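Local coordinates for protein betaine aldehyde dehydrogenase (Staphylococcus aureus subsp. aureus COL, PDB 4QTO) that probably oxidises betaine aldehyde to glycine betaine with NAD as the hydride acceptor, as a member of the aldehyde dehydrogenase family, at residues R34-G39 and G228-I233; A75-R80 and H247-L252; G172-I177 and T197-V202. One frame throughout, in Å; residues are numbered along the deposited sequence. Where two conformers were deposited one is given.

Interaction 1 of 3, residues R34-G39 and G228-I233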
loop_
_atom_site.group_PDB
_atom_site.type_symbol
_atom_site.label_atom_id
_atom_site.label_comp_id
_atom_site.label_asym_id
_atom_site.label_seq_id
_atom_site.Cartn_x
_atom_site.Cartn_y
_atom_site.Cartn_z
ATOM N N ARG A 34 30.081 8.977 30.103
ATOM C CA ARG A 34 29.942 10.215 29.357
ATOM C C ARG A 34 28.856 10.296 28.316
ATOM O O ARG A 34 28.201 9.326 27.993
ATOM C CB ARG A 34 31.295 10.458 28.645
ATOM C CG ARG A 34 32.460 10.725 29.597
ATOM C CD ARG A 34 33.695 11.029 28.795
ATOM N NE ARG A 34 34.772 11.480 29.651
ATOM C CZ ARG A 34 35.853 12.118 29.198
ATOM N NH1 ARG A 34 36.789 12.519 30.053
ATOM N NH2 ARG A 34 36.003 12.382 27.907
ATOM N N GLN A 35 28.633 11.529 27.877
ATOM C CA GLN A 35 27.708 11.818 26.786
ATOM C C GLN A 35 28.436 11.460 25.490
ATOM O O GLN A 35 29.672 11.296 25.480
ATOM C CB GLN A 35 27.387 13.314 26.782
ATOM C CG GLN A 35 26.773 13.779 28.080
ATOM C CD GLN A 35 26.357 15.228 28.056
ATOM O OE1 GLN A 35 25.160 15.517 27.972
ATOM N NE2 GLN A 35 27.325 16.140 28.104
ATOM N N TYR A 36 27.698 11.376 24.382
ATOM C CA TYR A 36 28.281 11.087 23.078
ATOM C C TYR A 36 27.824 12.155 22.108
ATOM O O TYR A 36 26.651 12.200 21.754
ATOM C CB TYR A 36 27.901 9.691 22.575
ATOM C CG TYR A 36 28.641 9.254 21.330
ATOM C CD1 TYR A 36 29.974 8.904 21.384
ATOM C CD2 TYR A 36 28.000 9.179 20.113
ATOM C CE1 TYR A 36 30.642 8.461 20.251
ATOM C CE2 TYR A 36 28.664 8.735 18.979
ATOM C CZ TYR A 36 29.996 8.386 19.080
ATOM O OH TYR A 36 30.734 7.914 17.985
ATOM N N ILE A 37 28.718 13.069 21.753
ATOM C CA ILE A 37 28.368 14.192 20.933
ATOM C C ILE A 37 29.325 14.322 19.758
ATOM O O ILE A 37 30.564 14.404 19.934
ATOM C CB ILE A 37 28.362 15.510 21.768
ATOM C CG1 ILE A 37 27.449 15.373 22.991
ATOM C CG2 ILE A 37 27.951 16.679 20.882
ATOM C CD1 ILE A 37 27.386 16.599 23.892
ATOM N N ASP A 38 28.781 14.306 18.560
ATOM C CA ASP A 38 29.556 14.503 17.365
ATOM C C ASP A 38 30.753 13.550 17.281
ATOM O O ASP A 38 31.914 13.970 17.039
ATOM C CB ASP A 38 30.000 15.976 17.271
ATOM C CG ASP A 38 30.245 16.428 15.837
ATOM O OD1 ASP A 38 29.900 15.709 14.883
ATOM O OD2 ASP A 38 30.737 17.559 15.673
ATOM N N GLY A 39 30.461 12.278 17.492
ATOM C CA GLY A 39 31.457 11.211 17.385
ATOM C C GLY A 39 32.452 11.067 18.530
ATOM O O GLY A 39 33.430 10.305 18.382
ATOM N N GLY A 228 28.119 12.761 14.004
ATOM C CA GLY A 228 26.962 13.606 14.202
ATOM C C GLY A 228 25.621 12.939 13.939
ATOM O O GLY A 228 24.584 13.470 14.310
ATOM N N THR A 229 25.624 11.758 13.301
ATOM C CA THR A 229 24.364 11.056 13.002
ATOM C C THR A 229 23.628 10.604 14.269
ATOM O O THR A 229 22.392 10.626 14.318
ATOM C CB THR A 229 24.631 9.799 12.136
ATOM O OG1 THR A 229 25.238 10.218 10.914
ATOM C CG2 THR A 229 23.337 9.075 11.772
ATOM N N ILE A 230 24.399 10.174 15.268
ATOM C CA ILE A 230 23.844 9.763 16.555
ATOM C C ILE A 230 24.509 10.565 17.666
ATOM O O ILE A 230 25.722 10.815 17.642
ATOM C CB ILE A 230 23.961 8.244 16.814
ATOM C CG1 ILE A 230 25.418 7.772 16.867
ATOM C CG2 ILE A 230 23.175 7.489 15.763
ATOM C CD1 ILE A 230 25.575 6.305 17.230
ATOM N N ASN A 231 23.717 11.012 18.635
ATOM C CA ASN A 231 24.228 11.757 19.760
ATOM C C ASN A 231 23.399 11.402 21.001
ATOM O O ASN A 231 22.166 11.186 20.906
ATOM C CB ASN A 231 24.130 13.270 19.547
ATOM C CG ASN A 231 24.729 13.736 18.230
ATOM O OD1 ASN A 231 25.897 14.145 18.169
ATOM N ND2 ASN A 231 23.948 13.646 17.169
ATOM N N LEU A 232 24.074 11.346 22.132
ATOM C CA LEU A 232 23.496 11.017 23.422
ATOM C C LEU A 232 23.791 12.130 24.416
ATOM O O LEU A 232 24.962 12.431 24.705
ATOM C CB LEU A 232 24.110 9.690 23.934
ATOM C CG LEU A 232 23.777 9.249 25.366
ATOM C CD1 LEU A 232 22.301 8.997 25.538
ATOM C CD2 LEU A 232 24.576 8.005 25.782
ATOM N N ILE A 233 22.734 12.726 24.944
ATOM C CA ILE A 233 22.825 13.724 26.001
ATOM C C ILE A 233 22.353 13.055 27.276
ATOM O O ILE A 233 21.387 12.275 27.253
ATOM C CB ILE A 233 21.921 14.920 25.670
ATOM C CG1 ILE A 233 22.470 15.677 24.462
ATOM C CG2 ILE A 233 21.780 15.863 26.864
ATOM C CD1 ILE A 233 23.827 16.290 24.627
HETATM O O HOH W 1 28.109 11.130 16.301
#
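The Tyr36 ring is met by Ile230 from an oblique direction: Ile230 O lies 3.7 Å from CD2, and CG1 of the same isoleucine packs against CE2. Trp41 also meets this ring, their planes about 50° apart, while Tyr36 OH bonds to Glu221. The carboxamide of Asn231 works at both ends. Its OD1 accepts Asp38 N at 2.9 Å, nearly straight on down the C=O bond (161° at OD1), and its ND2 donates to Gly228 O from above that carbonyl plane and to Leu201 O. With CG beside its own backbone N (chi1 -51°), the amide reaches over to the turn at Asp38. Next to this, Tyr36 and Leu232 form an antiparallel hydrogen-bonded pair, Tyr36 N to Leu232 O 3.0 Å and Leu232 N to Tyr36 O 2.7 Å, a single bridge joining the N-terminal hairpin strand 35-37 to strand 230-232 of the Rossmann-type sheet. Beyond it, Gln35 OE1 lies 3.6 Å from Ile233 CG2 and bonds to Leu234 N, and Ile37 CD1 meets Ile233 CD1 at 3.6 Å. At the opposite end a water accepts from Gly228 N and donates to Ile230 O, with a weak third bond from Gly39 N.

Interaction 2 of 3, residues A75-R80 and H247-L252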
loop_
_atom_site.group_PDB
_atom_site.type_symbol
_atom_site.label_atom_id
_atom_site.label_comp_id
_atom_site.label_asym_id
_atom_site.label_seq_id
_atom_site.Cartn_x
_atom_site.Cartn_y
_atom_site.Cartn_z
ATOM N N ALA A 75 24.994 19.179 20.289
ATOM C CA ALA A 75 24.559 17.905 19.703
ATOM C C ALA A 75 23.554 18.110 18.574
ATOM O O ALA A 75 23.649 17.502 17.505
ATOM C CB ALA A 75 23.939 17.020 20.749
ATOM N N ILE A 76 22.597 19.011 18.793
ATOM C CA ILE A 76 21.601 19.292 17.747
ATOM C C ILE A 76 22.274 19.901 16.495
ATOM O O ILE A 76 21.968 19.530 15.342
ATOM C CB ILE A 76 20.491 20.207 18.301
ATOM C CG1 ILE A 76 19.642 19.401 19.290
ATOM C CG2 ILE A 76 19.631 20.766 17.167
ATOM C CD1 ILE A 76 18.751 20.264 20.141
ATOM N N LEU A 77 23.202 20.826 16.708
ATOM C CA LEU A 77 23.900 21.431 15.582
ATOM C C LEU A 77 24.758 20.404 14.842
ATOM O O LEU A 77 24.873 20.462 13.625
ATOM C CB LEU A 77 24.722 22.631 16.020
ATOM C CG LEU A 77 23.881 23.817 16.508
ATOM C CD1 LEU A 77 24.795 24.921 17.028
ATOM C CD2 LEU A 77 22.966 24.350 15.433
ATOM N N ALA A 78 25.328 19.461 15.570
ATOM C CA ALA A 78 26.115 18.384 14.940
ATOM C C ALA A 78 25.232 17.456 14.135
ATOM O O ALA A 78 25.605 17.029 13.041
ATOM C CB ALA A 78 26.879 17.598 15.979
ATOM N N ALA A 79 24.050 17.149 14.674
ATOM C CA ALA A 79 23.068 16.319 13.964
ATOM C C ALA A 79 22.666 17.002 12.656
ATOM O O ALA A 79 22.530 16.371 11.594
ATOM C CB ALA A 79 21.873 16.069 14.864
ATOM N N ARG A 80 22.418 18.320 12.723
ATOM C CA ARG A 80 22.073 19.074 11.542
ATOM C C ARG A 80 23.196 19.045 10.520
ATOM O O ARG A 80 22.959 18.828 9.325
ATOM C CB ARG A 80 21.692 20.532 11.910
ATOM C CG ARG A 80 21.543 21.495 10.727
ATOM C CD ARG A 80 20.512 21.056 9.698
ATOM N NE ARG A 80 19.183 20.991 10.307
ATOM C CZ ARG A 80 18.157 20.306 9.814
ATOM N NH1 ARG A 80 18.269 19.617 8.693
ATOM N NH2 ARG A 80 17.008 20.314 10.462
ATOM N N HIS A 247 14.428 23.861 19.868
ATOM C CA HIS A 247 15.468 24.352 18.977
ATOM C C HIS A 247 14.976 24.427 17.533
ATOM O O HIS A 247 14.262 23.516 17.040
ATOM C CB HIS A 247 16.707 23.468 19.063
ATOM C CG HIS A 247 17.944 24.138 18.585
ATOM N ND1 HIS A 247 18.239 24.268 17.249
ATOM C CD2 HIS A 247 18.928 24.780 19.252
ATOM C CE1 HIS A 247 19.369 24.931 17.114
ATOM N NE2 HIS A 247 19.816 25.245 18.320
ATOM N N LYS A 248 15.368 25.480 16.829
ATOM C CA LYS A 248 14.912 25.683 15.464
ATOM C C LYS A 248 15.410 24.665 14.447
ATOM O O LYS A 248 14.802 24.497 13.393
ATOM C CB LYS A 248 15.270 27.099 14.969
ATOM C CG LYS A 248 16.740 27.329 14.749
ATOM C CD LYS A 248 16.966 28.738 14.170
ATOM C CE LYS A 248 18.333 28.815 13.513
ATOM N NZ LYS A 248 18.656 30.160 12.950
ATOM N N GLU A 249 16.503 23.979 14.770
ATOM C CA GLU A 249 17.079 22.987 13.831
ATOM C C GLU A 249 16.496 21.590 13.975
ATOM O O GLU A 249 16.924 20.671 13.259
ATOM C CB GLU A 249 18.601 22.913 13.956
ATOM C CG GLU A 249 19.284 24.200 13.551
ATOM C CD GLU A 249 19.015 24.607 12.111
ATOM O OE1 GLU A 249 18.721 23.756 11.241
ATOM O OE2 GLU A 249 19.147 25.820 11.837
ATOM N N VAL A 250 15.520 21.410 14.847
ATOM C CA VAL A 250 14.875 20.110 15.038
ATOM C C VAL A 250 13.626 20.005 14.149
ATOM O O VAL A 250 12.840 20.950 14.091
ATOM C CB VAL A 250 14.486 19.907 16.506
ATOM C CG1 VAL A 250 13.726 18.602 16.713
ATOM C CG2 VAL A 250 15.729 19.917 17.383
ATOM N N ASP A 251 13.459 18.862 13.467
ATOM C CA ASP A 251 12.299 18.606 12.597
ATOM C C ASP A 251 11.202 17.743 13.250
ATOM O O ASP A 251 10.051 17.805 12.843
ATOM C CB ASP A 251 12.767 17.970 11.297
ATOM C CG ASP A 251 13.687 18.889 10.512
ATOM O OD1 ASP A 251 13.256 20.008 10.103
ATOM O OD2 ASP A 251 14.890 18.525 10.366
ATOM N N LEU A 252 11.579 16.934 14.251
ATOM C CA LEU A 252 10.630 16.094 14.985
ATOM C C LEU A 252 11.127 15.939 16.410
ATOM O O LEU A 252 12.307 15.638 16.628
ATOM C CB LEU A 252 10.536 14.690 14.364
ATOM C CG LEU A 252 9.762 13.611 15.147
ATOM C CD1 LEU A 252 8.282 13.897 15.175
ATOM C CD2 LEU A 252 10.039 12.233 14.574
HETATM O O HOH W 2 16.032 18.868 7.170
#
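Arg80 and Glu249 meet through both the side chain and the backbone of the glutamate. NH2 of Arg80 donates to Glu249 O at 2.8 Å and to Asp251 OD2, also at 2.8 Å, so one nitrogen serves two acceptors at the guanidinium edge. Toward Glu249 the fit is skewed: the donor stands above the carbonyl plane, and the acceptor is tilted from the guanidinium plane. The aspartate is approached on its syn side, with the two planar groups turned 80° against each other. NE of Arg80 completes a salt-bridge network with Glu249 OE1 at 3.0 Å, though this bond is weak, bent to 123° at the hydrogen. Bends at chi2 and chi3 turn the guanidinium so that its edge faces Glu249 O and Asp251 OD2. NH1 is held by Glu84 and by a water that is weakly bonded to Asp251 OD2, and Lys462 of a second subunit packs on Arg80.

Beside this polar cluster, Ile76 CG2 sits over one face of the His247 ring, 4.1 Å from its centroid, in a CH-pi contact displaced toward the rim. The same methyl touches Val250 CG2, and Leu77 CD2 reaches His247 CE1 at 4.0 Å.

In the second shell, the type I turn from His247 to Val250 shapes the start of the loop. His247 ND1 accepts Glu249 N in the ring plane at 3.0 Å, which helps hold the imidazole's rotation, and Asp251 OD2 also takes a bond from Val173 N.

The loop follows helix 237-246 and leads into strand 252-256. Helix 69-85 lies against it and over strands 162-177, 200-204 and 230-232.

Interaction 3 of 3, residues G172-I177 and T197-V202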
loop_
_atom_site.group_PDB
_atom_site.type_symbol
_atom_site.label_atom_id
_atom_site.label_comp_id
_atom_site.label_asym_id
_atom_site.label_seq_id
_atom_site.Cartn_x
_atom_site.Cartn_y
_atom_site.Cartn_z
ATOM N N GLY A 172 14.461 14.580 9.030
ATOM C CA GLY A 172 15.587 15.447 9.262
ATOM C C GLY A 172 16.258 15.130 10.576
ATOM O O GLY A 172 16.676 14.005 10.812
ATOM N N VAL A 173 16.383 16.152 11.401
ATOM C CA VAL A 173 16.991 16.053 12.705
ATOM C C VAL A 173 15.889 15.747 13.716
ATOM O O VAL A 173 14.877 16.475 13.783
ATOM C CB VAL A 173 17.680 17.375 13.061
ATOM C CG1 VAL A 173 18.116 17.392 14.524
ATOM C CG2 VAL A 173 18.862 17.637 12.155
ATOM N N VAL A 174 16.089 14.705 14.525
ATOM C CA VAL A 174 15.084 14.309 15.489
ATOM C C VAL A 174 15.647 14.285 16.903
ATOM O O VAL A 174 16.784 13.835 17.105
ATOM C CB VAL A 174 14.544 12.895 15.200
ATOM C CG1 VAL A 174 13.404 12.563 16.165
ATOM C CG2 VAL A 174 14.090 12.782 13.750
ATOM N N THR A 175 14.864 14.773 17.859
ATOM C CA THR A 175 15.225 14.696 19.279
ATOM C C THR A 175 14.313 13.614 19.877
ATOM O O THR A 175 13.120 13.491 19.537
ATOM C CB THR A 175 15.176 16.012 20.019
ATOM O OG1 THR A 175 13.885 16.571 19.893
ATOM C CG2 THR A 175 16.242 16.957 19.470
ATOM N N GLN A 176 14.885 12.815 20.769
ATOM C CA GLN A 176 14.229 11.629 21.282
ATOM C C GLN A 176 14.431 11.592 22.793
ATOM O O GLN A 176 15.573 11.589 23.253
ATOM C CB GLN A 176 14.806 10.384 20.614
ATOM C CG GLN A 176 14.618 10.382 19.095
ATOM C CD GLN A 176 15.316 9.250 18.381
ATOM O OE1 GLN A 176 16.392 8.821 18.763
ATOM N NE2 GLN A 176 14.692 8.783 17.308
ATOM N N ILE A 177 13.338 11.547 23.537
ATOM C CA ILE A 177 13.377 11.605 25.029
ATOM C C ILE A 177 12.611 10.398 25.532
ATOM O O ILE A 177 11.443 10.206 25.192
ATOM C CB ILE A 177 12.769 12.921 25.540
ATOM C CG1 ILE A 177 13.592 14.105 25.014
ATOM C CG2 ILE A 177 12.696 12.908 27.045
ATOM C CD1 ILE A 177 12.926 15.456 25.219
ATOM N N THR A 197 15.610 5.290 8.256
ATOM C CA THR A 197 15.165 6.276 7.272
ATOM C C THR A 197 16.234 7.264 6.841
ATOM O O THR A 197 16.028 7.958 5.861
ATOM C CB THR A 197 13.965 7.064 7.788
ATOM O OG1 THR A 197 14.341 7.710 9.023
ATOM C CG2 THR A 197 12.773 6.171 8.034
ATOM N N GLY A 198 17.330 7.352 7.589
ATOM C CA GLY A 198 18.400 8.289 7.263
ATOM C C GLY A 198 18.393 9.592 8.044
ATOM O O GLY A 198 19.112 10.537 7.657
ATOM N N CYS A 199 17.664 9.648 9.161
ATOM C CA CYS A 199 17.697 10.835 10.003
ATOM C C CYS A 199 18.977 10.927 10.826
ATOM O O CYS A 199 19.737 9.967 10.918
ATOM C CB CYS A 199 16.532 10.785 11.003
ATOM S SG CYS A 199 14.889 10.875 10.281
ATOM N N SER A 200 19.208 12.113 11.419
ATOM C CA SER A 200 20.227 12.263 12.454
ATOM C C SER A 200 19.423 12.406 13.741
ATOM O O SER A 200 18.351 13.020 13.737
ATOM C CB SER A 200 21.077 13.511 12.267
ATOM O OG SER A 200 21.880 13.399 11.122
ATOM N N LEU A 201 19.947 11.902 14.853
ATOM C CA LEU A 201 19.212 11.930 16.107
ATOM C C LEU A 201 20.022 12.384 17.296
ATOM O O LEU A 201 21.237 12.242 17.337
ATOM C CB LEU A 201 18.634 10.533 16.392
ATOM C CG LEU A 201 19.621 9.370 16.629
ATOM C CD1 LEU A 201 19.968 9.278 18.109
ATOM C CD2 LEU A 201 19.025 8.026 16.183
ATOM N N VAL A 202 19.297 12.948 18.250
ATOM C CA VAL A 202 19.840 13.312 19.563
ATOM C C VAL A 202 18.904 12.702 20.586
ATOM O O VAL A 202 17.715 13.073 20.662
ATOM C CB VAL A 202 19.952 14.831 19.789
ATOM C CG1 VAL A 202 20.599 15.113 21.160
ATOM C CG2 VAL A 202 20.748 15.516 18.695
#
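Strands 173-177 and 200-202 run parallel, their axes 4.7 Å apart at closest approach and inclined at 30°, with Val173, Val174 and Thr175 paired in turn with Ser200, Leu201 and Val202. Four backbone bonds close the ladder: Ser200 N to Gly172 O is the longest at 3.2 Å, while Val174 N to Ser200 O, Val202 N to Val174 O and Gln176 N to Val202 O span 2.8 to 2.9 Å.

On the side of Val174 and Leu201, Cys199 CB lies 3.2 Å from Gly172 O, where the second strand begins. Cys199 SG comes to 4.0 Å from Val174 CG2 in one of the two conformers of the valine, so that contact is tentative. Further along, the extended chain of Gln176 crosses Leu201 at a slant, bringing OE1 to 3.7 Å from Leu201 CD1. Gln176 NE2 is bonded to Tyr500 OH and, weakly, to Lys190 O. The Leu201 side chain packs on Ala194 and Leu195 of helix 183-197.

The other face bears Val173, Thr175, Ser200 and Val202. Thr175 CG2 comes within 4.3 Å of Val202 CB, while the hydroxyls look outside the pair: Thr175 OG1 bonds to Met244 O and Ser200 OG to Ala79 O, the latter on helix 69-85.

Strand 162-177, helix 183-197 and strand 200-204 form a beta-alpha-beta unit of the Rossmann-type domain. Gly198 ends the helix with a Schellman motif just before the second strand. The main-chain bonds thus carry the pairing; the two buried hydroxyls find acceptors beyond it, whereas Gln176 OE1, buried against Leu201, has no polar partner in the model, so the amide is held through NE2.

Overall arrangement
The three contacts share the Rossmann-type part of the subunit. Interactions 1 and 3 meet along neighbouring strands 230-232 and 200-204, where Thr229 O lies 2.8 Å from Leu201 N. On the other side of strand 162-177, interaction 2 joins interaction 3 through Asp251 N and Val173 O, 2.8 Å apart; their centres are about 8 Å apart, against about 12 Å for either other pair. Helix 69-85 ties interactions 1 and 2 together, Asp38 CG touching Ala78 CB at 3.6 Å. A sodium ion lies about 7 Å from the Asp251 side chain, and a bound PEG fragment about 6 Å from that of Arg34, neither in direct contact. The modified Cys313 belongs to none of the three.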